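Long-range contacts in putative protein (Neisseria meningitidis, PDB 2O3G), which is of unknown function but belongs to the UPF0053 membrane-protein family and may bind flavin adenine dinucleotide: residues L19-A24 against E84-T89; N35-E40 against D67-R72; G50-E55 against F73-K78. All coordinates share one frame; numbering follows the deposited sequence.

Interaction 1: residues L19-A24 against E84-T89; sequences LTVEGA and ERVKIT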
loop_
_atom_site.group_PDB
_atom_site.type_symbol
_atom_site.label_atom_id
_atom_site.label_comp_id
_atom_site.label_asym_id
_atom_site.label_seq_id
_atom_site.Cartn_x
_atom_site.Cartn_y
_atom_site.Cartn_z
ATOM N N LEU A 19 12.560 -4.607 0.446
ATOM C CA LEU A 19 11.568 -3.532 0.098
ATOM C C LEU A 19 10.114 -3.806 0.437
ATOM O O LEU A 19 9.234 -3.977 -0.469
ATOM C CB LEU A 19 11.601 -3.262 -1.367
ATOM C CG LEU A 19 12.828 -2.523 -1.760
ATOM C CD1 LEU A 19 12.800 -2.866 -3.248
ATOM C CD2 LEU A 19 12.699 -1.047 -1.401
ATOM N N THR A 20 9.840 -3.882 1.725
ATOM C CA THR A 20 8.516 -4.277 2.108
ATOM C C THR A 20 8.159 -3.507 3.348
ATOM O O THR A 20 9.004 -3.175 4.177
ATOM C CB THR A 20 8.420 -5.806 2.380
ATOM O OG1 THR A 20 9.396 -6.127 3.347
ATOM C CG2 THR A 20 8.633 -6.649 1.129
ATOM N N VAL A 21 6.886 -3.214 3.466
ATOM C CA VAL A 21 6.429 -2.465 4.621
ATOM C C VAL A 21 5.248 -3.205 5.121
ATOM O O VAL A 21 4.591 -4.044 4.396
ATOM C CB VAL A 21 5.956 -1.038 4.278
ATOM C CG1 VAL A 21 7.114 -0.175 3.954
ATOM C CG2 VAL A 21 5.004 -1.090 3.170
ATOM N N GLU A 22 4.989 -2.895 6.381
ATOM C CA GLU A 22 3.710 -3.258 6.942
ATOM C C GLU A 22 2.507 -2.488 6.417
ATOM O O GLU A 22 2.500 -1.238 6.307
ATOM C CB GLU A 22 3.756 -3.196 8.432
ATOM C CG GLU A 22 4.286 -1.903 8.970
ATOM C CD GLU A 22 4.147 -1.896 10.528
ATOM O OE1 GLU A 22 3.901 -0.765 11.142
ATOM O OE2 GLU A 22 4.262 -3.056 11.087
ATOM N N GLY A 23 1.510 -3.289 6.074
ATOM C CA GLY A 23 0.147 -2.850 5.828
ATOM C C GLY A 23 -0.351 -1.607 6.554
ATOM O O GLY A 23 -1.210 -0.902 6.042
ATOM N N ALA A 24 0.187 -1.334 7.713
ATOM C CA ALA A 24 -0.393 -0.378 8.566
ATOM C C ALA A 24 0.586 0.703 8.671
ATOM O O ALA A 24 0.531 1.500 9.581
ATOM C CB ALA A 24 -0.576 -0.990 9.967
ATOM N N GLU A 84 -0.576 -7.753 6.341
ATOM C CA GLU A 84 0.536 -7.677 7.259
ATOM C C GLU A 84 1.789 -6.991 6.643
ATOM O O GLU A 84 2.417 -6.091 7.284
ATOM C CB GLU A 84 0.820 -9.108 7.801
ATOM C CG GLU A 84 1.892 -9.180 8.932
ATOM C CD GLU A 84 1.311 -8.844 10.298
ATOM O OE1 GLU A 84 1.654 -9.537 11.321
ATOM O OE2 GLU A 84 0.478 -7.902 10.345
ATOM N N ARG A 85 2.145 -7.443 5.419
ATOM C CA ARG A 85 3.358 -6.977 4.668
ATOM C C ARG A 85 3.042 -6.686 3.243
ATOM O O ARG A 85 2.394 -7.526 2.533
ATOM C CB ARG A 85 4.446 -8.063 4.589
ATOM C CG ARG A 85 5.201 -8.223 5.797
ATOM C CD ARG A 85 6.624 -7.823 5.670
ATOM N NE ARG A 85 6.865 -7.129 6.925
ATOM C CZ ARG A 85 7.805 -6.220 7.128
ATOM N NH1 ARG A 85 7.879 -5.653 8.328
ATOM N NH2 ARG A 85 8.663 -5.892 6.159
ATOM N N VAL A 86 3.547 -5.538 2.802
ATOM C CA VAL A 86 3.446 -5.260 1.380
ATOM C C VAL A 86 4.806 -4.971 0.740
ATOM O O VAL A 86 5.749 -4.439 1.392
ATOM C CB VAL A 86 2.262 -4.275 1.044
ATOM C CG1 VAL A 86 1.763 -3.636 2.270
ATOM C CG2 VAL A 86 2.662 -3.229 0.037
ATOM N N LYS A 87 4.934 -5.429 -0.495
ATOM C CA LYS A 87 6.187 -5.286 -1.281
ATOM C C LYS A 87 6.010 -4.125 -2.272
ATOM O O LYS A 87 5.111 -4.171 -3.126
ATOM C CB LYS A 87 6.479 -6.585 -2.091
ATOM C CG LYS A 87 7.886 -6.632 -2.802
ATOM C CD LYS A 87 8.115 -7.721 -3.889
ATOM C CE LYS A 87 9.669 -8.008 -4.054
ATOM N NZ LYS A 87 10.640 -7.744 -2.787
ATOM N N ILE A 88 6.838 -3.084 -2.124
ATOM C CA ILE A 88 6.817 -1.968 -3.044
ATOM C C ILE A 88 7.827 -2.197 -4.188
ATOM O O ILE A 88 9.105 -2.293 -3.927
ATOM C CB ILE A 88 7.337 -0.694 -2.445
ATOM C CG1 ILE A 88 6.924 -0.364 -1.009
ATOM C CG2 ILE A 88 6.813 0.337 -3.249
ATOM C CD1 ILE A 88 5.492 -0.202 -0.740
ATOM N N THR A 89 7.312 -2.271 -5.426
ATOM C CA THR A 89 8.155 -2.075 -6.605
ATOM C C THR A 89 7.888 -0.806 -7.532
ATOM O O THR A 89 6.949 -0.034 -7.264
ATOM C CB THR A 89 8.295 -3.351 -7.404
ATOM O OG1 THR A 89 7.058 -3.760 -8.015
ATOM C CG2 THR A 89 8.888 -4.469 -6.528
#
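Strand 20-22 runs antiparallel to strand 82-90 at one edge of the four-stranded sheet, joining its first strand in the chain to its last. The short segments run at 147° to each other, so the pairing is twisted. V21 and V86 form a hydrogen-bonded pair: V21 N donates to V86 O, and V86 N donates back to V21 O, nearly along the C=O axis. I88 N to L19 O at 3.0 Å extends the pairing on one side. G23 N to E84 O extends it on the other, less regularly, with the donor well above the carbonyl plane. T20 and K87 form the non-hydrogen-bonded pair.

R85 shares the face of T20 and K87. R85 CB lies 4.0 Å from V21 O. CG stands anti to the carbonyl carbon. The chain then bends at chi2 and chi3, which brings R85 CD to 4.0 Å from T20 OG1. CZ follows NH2 toward T20 OG1, with E22 N and V21 C over one face of the guanidinium. At the tip, R85 NH2 donates to T20 OG1 at 2.9 Å. The hydroxyl lies in the guanidinium plane, at its edge, although the bond is bent to 139°. T20 helps by holding OG1 between its backbone N and carbonyl carbon (chi1 55°), while T20 CG2 packs against K87 CB at 3.9 Å.

The opposite face is apolar. V21 CG2 meets I88 CD1 at 4.0 Å and V86 CG1 at 4.2 Å. E84 and R85 both face E77, forming a classic beta bulge, and E84 is salt-bridged to R82. The chemistry therefore divides by face: polar and charged groups line one side, while on the other V21 and V86 pack on V48 of helix 48-56 and I88 reaches strand 71-79.

Interaction 2: residues N35-E40 against D67-R72; sequences NLPQQE and DFHGWR. With EDO (1,2-ethanediol), chain C.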
loop_
_atom_site.group_PDB
_atom_site.type_symbol
_atom_site.label_atom_id
_atom_site.label_comp_id
_atom_site.label_asym_id
_atom_site.label_seq_id
_atom_site.Cartn_x
_atom_site.Cartn_y
_atom_site.Cartn_z
ATOM N N ASN A 35 8.785 10.224 -2.099
ATOM C CA ASN A 35 8.004 11.303 -2.736
ATOM C C ASN A 35 6.682 10.953 -3.300
ATOM O O ASN A 35 6.399 11.360 -4.414
ATOM C CB ASN A 35 8.828 11.943 -3.831
ATOM C CG ASN A 35 9.960 12.678 -3.229
ATOM O OD1 ASN A 35 9.862 13.023 -2.045
ATOM N ND2 ASN A 35 11.067 12.878 -3.957
ATOM N N LEU A 36 5.871 10.179 -2.617
ATOM C CA LEU A 36 4.506 9.982 -3.138
ATOM C C LEU A 36 3.698 11.256 -3.091
ATOM O O LEU A 36 3.950 12.154 -2.298
ATOM C CB LEU A 36 3.751 8.949 -2.346
ATOM C CG LEU A 36 4.390 7.601 -2.508
ATOM C CD1 LEU A 36 3.854 6.584 -1.529
ATOM C CD2 LEU A 36 4.062 7.234 -3.901
ATOM N N PRO A 37 2.664 11.334 -3.911
ATOM C CA PRO A 37 2.077 12.635 -3.899
ATOM C C PRO A 37 1.131 12.921 -2.605
ATOM O O PRO A 37 0.433 12.060 -2.092
ATOM C CB PRO A 37 1.280 12.597 -5.182
ATOM C CG PRO A 37 0.711 11.273 -5.201
ATOM C CD PRO A 37 1.888 10.402 -4.732
ATOM N N GLN A 38 1.205 14.119 -2.079
ATOM C CA GLN A 38 0.346 14.601 -1.038
ATOM C C GLN A 38 -1.114 14.248 -1.218
ATOM O O GLN A 38 -1.661 14.365 -2.295
ATOM C CB GLN A 38 0.496 16.097 -1.069
ATOM C CG GLN A 38 -0.531 16.898 -0.302
ATOM C CD GLN A 38 -0.279 16.885 1.194
ATOM O OE1 GLN A 38 0.871 17.063 1.713
ATOM N NE2 GLN A 38 -1.339 16.584 1.910
ATOM N N GLN A 39 -1.760 13.809 -0.157
ATOM C CA GLN A 39 -3.213 13.627 -0.253
ATOM C C GLN A 39 -4.057 14.886 0.103
ATOM O O GLN A 39 -3.586 15.849 0.768
ATOM C CB GLN A 39 -3.695 12.370 0.495
ATOM C CG GLN A 39 -2.785 11.976 1.614
ATOM C CD GLN A 39 -3.412 10.993 2.599
ATOM O OE1 GLN A 39 -3.292 11.201 3.817
ATOM N NE2 GLN A 39 -4.068 9.918 2.093
ATOM N N GLU A 40 -5.287 14.896 -0.416
ATOM C CA GLU A 40 -6.296 15.903 -0.050
ATOM C C GLU A 40 -6.833 15.653 1.364
ATOM O O GLU A 40 -6.612 14.570 1.949
ATOM C CB GLU A 40 -7.466 15.935 -1.076
ATOM C CG GLU A 40 -7.978 14.568 -1.550
ATOM C CD GLU A 40 -6.908 13.816 -2.302
ATOM O OE1 GLU A 40 -6.238 12.916 -1.703
ATOM O OE2 GLU A 40 -6.697 14.180 -3.494
ATOM N N ASP A 67 -1.608 -0.714 -8.282
ATOM C CA ASP A 67 -0.640 0.297 -8.833
ATOM C C ASP A 67 -1.055 1.717 -8.530
ATOM O O ASP A 67 -2.207 2.052 -8.775
ATOM C CB ASP A 67 -0.495 0.156 -10.368
ATOM C CG ASP A 67 0.149 -1.223 -10.797
ATOM O OD1 ASP A 67 0.261 -1.494 -12.020
ATOM O OD2 ASP A 67 0.607 -2.010 -9.925
ATOM N N PHE A 68 -0.117 2.560 -8.078
ATOM C CA PHE A 68 -0.430 3.880 -7.648
ATOM C C PHE A 68 0.713 4.891 -7.919
ATOM O O PHE A 68 1.783 4.735 -7.384
ATOM C CB PHE A 68 -0.669 3.725 -6.125
ATOM C CG PHE A 68 -1.031 5.006 -5.364
ATOM C CD1 PHE A 68 -2.366 5.390 -5.222
ATOM C CD2 PHE A 68 -0.043 5.745 -4.741
ATOM C CE1 PHE A 68 -2.735 6.610 -4.510
ATOM C CE2 PHE A 68 -0.373 6.927 -3.966
ATOM C CZ PHE A 68 -1.731 7.339 -3.864
ATOM N N HIS A 69 0.477 5.952 -8.687
ATOM C CA HIS A 69 1.479 6.942 -8.935
ATOM C C HIS A 69 2.872 6.416 -9.198
ATOM O O HIS A 69 3.848 6.949 -8.640
ATOM C CB HIS A 69 1.582 7.950 -7.816
ATOM C CG HIS A 69 0.527 8.997 -7.875
ATOM N ND1 HIS A 69 -0.806 8.731 -7.561
ATOM C CD2 HIS A 69 0.579 10.292 -8.263
ATOM C CE1 HIS A 69 -1.528 9.823 -7.711
ATOM N NE2 HIS A 69 -0.708 10.789 -8.116
ATOM N N GLY A 70 2.980 5.417 -10.081
ATOM C CA GLY A 70 4.285 4.966 -10.512
ATOM C C GLY A 70 4.887 3.846 -9.664
ATOM O O GLY A 70 6.026 3.488 -9.877
ATOM N N TRP A 71 4.152 3.351 -8.674
ATOM C CA TRP A 71 4.618 2.274 -7.847
ATOM C C TRP A 71 3.559 1.173 -7.787
ATOM O O TRP A 71 2.392 1.416 -8.110
ATOM C CB TRP A 71 4.852 2.762 -6.480
ATOM C CG TRP A 71 5.760 3.867 -6.351
ATOM C CD1 TRP A 71 5.483 5.133 -6.543
ATOM C CD2 TRP A 71 7.110 3.817 -5.853
ATOM N NE1 TRP A 71 6.599 5.937 -6.250
ATOM C CE2 TRP A 71 7.604 5.131 -5.840
ATOM C CE3 TRP A 71 7.978 2.776 -5.524
ATOM C CZ2 TRP A 71 8.882 5.447 -5.453
ATOM C CZ3 TRP A 71 9.271 3.094 -5.100
ATOM C CH2 TRP A 71 9.712 4.419 -5.072
ATOM N N ARG A 72 3.983 -0.032 -7.407
ATOM C CA ARG A 72 3.129 -1.226 -7.233
ATOM C C ARG A 72 3.160 -1.656 -5.782
ATOM O O ARG A 72 4.192 -1.569 -5.098
ATOM C CB ARG A 72 3.707 -2.335 -8.036
ATOM C CG ARG A 72 2.946 -3.572 -7.960
ATOM C CD ARG A 72 3.229 -4.374 -9.189
ATOM N NE ARG A 72 2.270 -4.019 -10.204
ATOM C CZ ARG A 72 2.179 -4.563 -11.420
ATOM N NH1 ARG A 72 2.977 -5.552 -11.805
ATOM N NH2 ARG A 72 1.257 -4.105 -12.249
HETATM C C1 EDO C . -2.980 6.279 -10.743
HETATM O O1 EDO C . -1.692 5.966 -10.188
HETATM C C2 EDO C . -3.723 7.074 -9.669
HETATM O O2 EDO C . -4.650 6.167 -9.080
HETATM O O HOH W 1 7.494 8.663 -6.067
#
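Apolar contacts and one CH-pi interaction carry this surface contact; no direct hydrogen bond crosses it. P37 CG sits over one face of the H69 ring, 3.3 Å from the centroid and 17° off the ring normal, displaced toward the CD2-NE2 rim. L36 reaches in with one branch. L36 CD2 lies 3.7 Å from W71 CD1 and also approaches the F68 ring at its edge, 4.4 Å from F68 CE2. P37 CD adds a contact to F68 CE2 at 4.2 Å.

The three rings are brought together by a beta hairpin. Its type I' turn runs from F68 to W71 and joins strand 65-68 to strand 71-79. The loop 35-40 lies across this turn, with helix 27-30 close by: Y27 touches both L36 and F68.

The polar links are indirect or local. A water accepts from W71 NE1 at 2.9 Å and donates weakly to N35 O. H69 N donates to O1 of an ethanediol, probably from the crystallisation liquor. Just beyond the turn, R72 grips D67 side-on. R72 NE reaches D67 OD2 at 2.6 Å and R72 NH2 reaches D67 OD1, both on syn lone pairs of the carboxylate.

Interaction 3: residues G50-E55 against F73-K78; sequences GLIMEE and FEVVEK. With EDO (1,2-ethanediol), chain C.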
loop_
_atom_site.group_PDB
_atom_site.type_symbol
_atom_site.label_atom_id
_atom_site.label_comp_id
_atom_site.label_asym_id
_atom_site.label_seq_id
_atom_site.Cartn_x
_atom_site.Cartn_y
_atom_site.Cartn_z
ATOM N N GLY A 50 -4.401 0.322 3.483
ATOM C CA GLY A 50 -5.621 1.047 3.112
ATOM C C GLY A 50 -5.558 1.459 1.648
ATOM O O GLY A 50 -6.556 1.302 0.895
ATOM N N LEU A 51 -4.381 1.948 1.216
ATOM C CA LEU A 51 -4.164 2.277 -0.189
ATOM C C LEU A 51 -4.545 1.130 -1.029
ATOM O O LEU A 51 -5.292 1.294 -2.003
ATOM C CB LEU A 51 -2.718 2.753 -0.462
ATOM C CG LEU A 51 -1.869 2.583 -1.723
ATOM C CD1 LEU A 51 -2.572 2.172 -2.970
ATOM C CD2 LEU A 51 -1.108 3.870 -1.916
ATOM N N ILE A 52 -4.045 -0.051 -0.696
ATOM C CA ILE A 52 -4.354 -1.204 -1.586
ATOM C C ILE A 52 -5.830 -1.470 -1.668
ATOM O O ILE A 52 -6.341 -1.661 -2.759
ATOM C CB ILE A 52 -3.678 -2.525 -1.169
ATOM C CG1 ILE A 52 -2.171 -2.325 -1.013
ATOM C CG2 ILE A 52 -4.128 -3.665 -2.105
ATOM C CD1 ILE A 52 -1.390 -3.594 -0.939
HETATM N N MSE A 53 -6.509 -1.503 -0.520
HETATM C CA MSE A 53 -7.988 -1.768 -0.482
HETATM C C MSE A 53 -8.776 -0.760 -1.247
HETATM O O MSE A 53 -9.681 -1.129 -2.023
HETATM C CB MSE A 53 -8.546 -1.749 0.927
HETATM C CG MSE A 53 -7.515 -1.861 2.007
HETATM SE SE MSE A 53 -8.446 -2.822 3.396
HETATM C CE MSE A 53 -7.521 -2.381 5.123
ATOM N N GLU A 54 -8.447 0.506 -1.007
ATOM C CA GLU A 54 -8.959 1.594 -1.825
ATOM C C GLU A 54 -8.858 1.337 -3.328
ATOM O O GLU A 54 -9.885 1.271 -3.956
ATOM C CB GLU A 54 -8.288 2.906 -1.452
ATOM C CG GLU A 54 -8.482 4.017 -2.463
ATOM C CD GLU A 54 -9.863 4.616 -2.363
ATOM O OE1 GLU A 54 -10.837 3.864 -2.134
ATOM O OE2 GLU A 54 -9.985 5.850 -2.502
ATOM N N GLU A 55 -7.659 1.183 -3.923
ATOM C CA GLU A 55 -7.612 0.942 -5.372
ATOM C C GLU A 55 -8.368 -0.347 -5.737
ATOM O O GLU A 55 -9.283 -0.301 -6.518
ATOM C CB GLU A 55 -6.193 1.038 -5.961
ATOM C CG GLU A 55 -5.790 2.447 -6.629
ATOM C CD GLU A 55 -6.070 2.583 -8.198
ATOM O OE1 GLU A 55 -6.787 1.732 -8.805
ATOM O OE2 GLU A 55 -5.571 3.567 -8.849
ATOM N N PHE A 73 2.021 -2.079 -5.272
ATOM C CA PHE A 73 1.941 -2.408 -3.852
ATOM C C PHE A 73 1.363 -3.747 -3.807
ATOM O O PHE A 73 0.316 -3.966 -4.398
ATOM C CB PHE A 73 1.034 -1.439 -3.194
ATOM C CG PHE A 73 1.643 -0.081 -3.066
ATOM C CD1 PHE A 73 2.336 0.255 -1.957
ATOM C CD2 PHE A 73 1.522 0.848 -4.086
ATOM C CE1 PHE A 73 2.867 1.555 -1.833
ATOM C CE2 PHE A 73 2.039 2.114 -3.933
ATOM C CZ PHE A 73 2.723 2.458 -2.806
ATOM N N GLU A 74 2.073 -4.688 -3.203
ATOM C CA GLU A 74 1.630 -6.081 -3.345
ATOM C C GLU A 74 1.556 -6.749 -2.024
ATOM O O GLU A 74 2.472 -6.652 -1.209
ATOM C CB GLU A 74 2.589 -6.859 -4.219
ATOM C CG GLU A 74 2.151 -8.303 -4.488
ATOM C CD GLU A 74 3.188 -9.113 -5.273
ATOM O OE1 GLU A 74 4.333 -8.618 -5.506
ATOM O OE2 GLU A 74 2.857 -10.248 -5.674
ATOM N N VAL A 75 0.462 -7.418 -1.785
ATOM C CA VAL A 75 0.308 -7.992 -0.459
ATOM C C VAL A 75 1.042 -9.311 -0.451
ATOM O O VAL A 75 0.794 -10.229 -1.266
ATOM C CB VAL A 75 -1.156 -8.088 -0.060
ATOM C CG1 VAL A 75 -1.951 -7.994 -1.244
ATOM C CG2 VAL A 75 -1.463 -9.378 0.666
ATOM N N VAL A 76 1.980 -9.383 0.460
ATOM C CA VAL A 76 2.797 -10.560 0.469
ATOM C C VAL A 76 2.450 -11.485 1.625
ATOM O O VAL A 76 2.351 -12.719 1.437
ATOM C CB VAL A 76 4.355 -10.300 0.377
ATOM C CG1 VAL A 76 4.675 -9.752 -0.964
ATOM C CG2 VAL A 76 4.885 -9.453 1.516
ATOM N N GLU A 77 2.259 -10.887 2.798
ATOM C CA GLU A 77 1.695 -11.588 3.923
ATOM C C GLU A 77 0.357 -10.954 4.447
ATOM O O GLU A 77 0.270 -9.756 4.746
ATOM C CB GLU A 77 2.770 -11.616 4.976
ATOM C CG GLU A 77 2.685 -12.689 5.960
ATOM C CD GLU A 77 3.461 -12.262 7.162
ATOM O OE1 GLU A 77 4.419 -11.463 6.968
ATOM O OE2 GLU A 77 3.113 -12.686 8.295
ATOM N N LYS A 78 -0.687 -11.782 4.520
ATOM C CA LYS A 78 -1.868 -11.515 5.344
ATOM C C LYS A 78 -1.707 -12.261 6.659
ATOM O O LYS A 78 -1.423 -13.486 6.662
ATOM C CB LYS A 78 -3.101 -12.051 4.663
ATOM C CG LYS A 78 -3.340 -11.492 3.317
ATOM C CD LYS A 78 -4.540 -10.620 3.350
ATOM C CE LYS A 78 -5.746 -11.443 3.684
ATOM N NZ LYS A 78 -6.809 -10.996 2.798
HETATM C C1 EDO C . -2.980 6.279 -10.743
HETATM O O1 EDO C . -1.692 5.966 -10.188
HETATM C C2 EDO C . -3.723 7.074 -9.669
HETATM O O2 EDO C . -4.650 6.167 -9.080
#
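This is a buried, apolar helix-on-sheet contact near the centre of the domain. Helix 48-56 lies across one face of the antiparallel sheet and meets strand 71-79. The axes of the two segments cross at -109° and come within 9.1 Å. No hydrogen bond joins them.

I52 covers the most strand surface from the helix. Its CG1 stands anti to the carbonyl carbon (chi1 -53°), and the chain runs on extended to CD1 (chi2 -166°). I52 CD1 thereby reaches the strand backbone, 3.9 Å from F73 O. I52 CD1 also touches F73 CB at 4.0 Å and more loosely approaches V75 CG1 at 4.4 Å. F73 and V75 point to the same side, toward the helix. E74, between them, points away.

The helix packed on one face of an antiparallel sheet makes a two-layer alpha/beta arrangement, in which F73 is the main sheet residue. Its CG is anti to the carbonyl carbon, and its ring turns one face to L51. L51 CD2 sits over that face, offset toward the rim, 4.1 Å from F73 CE2. The two side chains cross at about a right angle. F68 of strand 65-68 and I88 of strand 82-90 also touch F73, so the ring packs against both neighbouring strands. At the helix surface, E55 OE2 accepts a bond from ethanediol O2 at 2.8 Å.

In the fold
All three interactions lie in one transporter-associated domain and reach its antiparallel sheet, ordered 20-22, 82-90, 71-79, 65-68. Interaction 1 pairs the first two of these strands. Interactions 2 and 3 share strand 71-79. The centres of interactions 1 and 3 are about 8 Å apart, those of 2 and 3 about 13 Å, and those of 1 and 2 about 14 Å. Along the chain, interaction 1 encloses the other two, whose segments alternate. I88 of interaction 1 touches W71 of interaction 2 and F73 of interaction 3, and F68 meets L51. The sheet thus ties the chain's ends, the loop 35-40 and helix 48-56 into one compact unit.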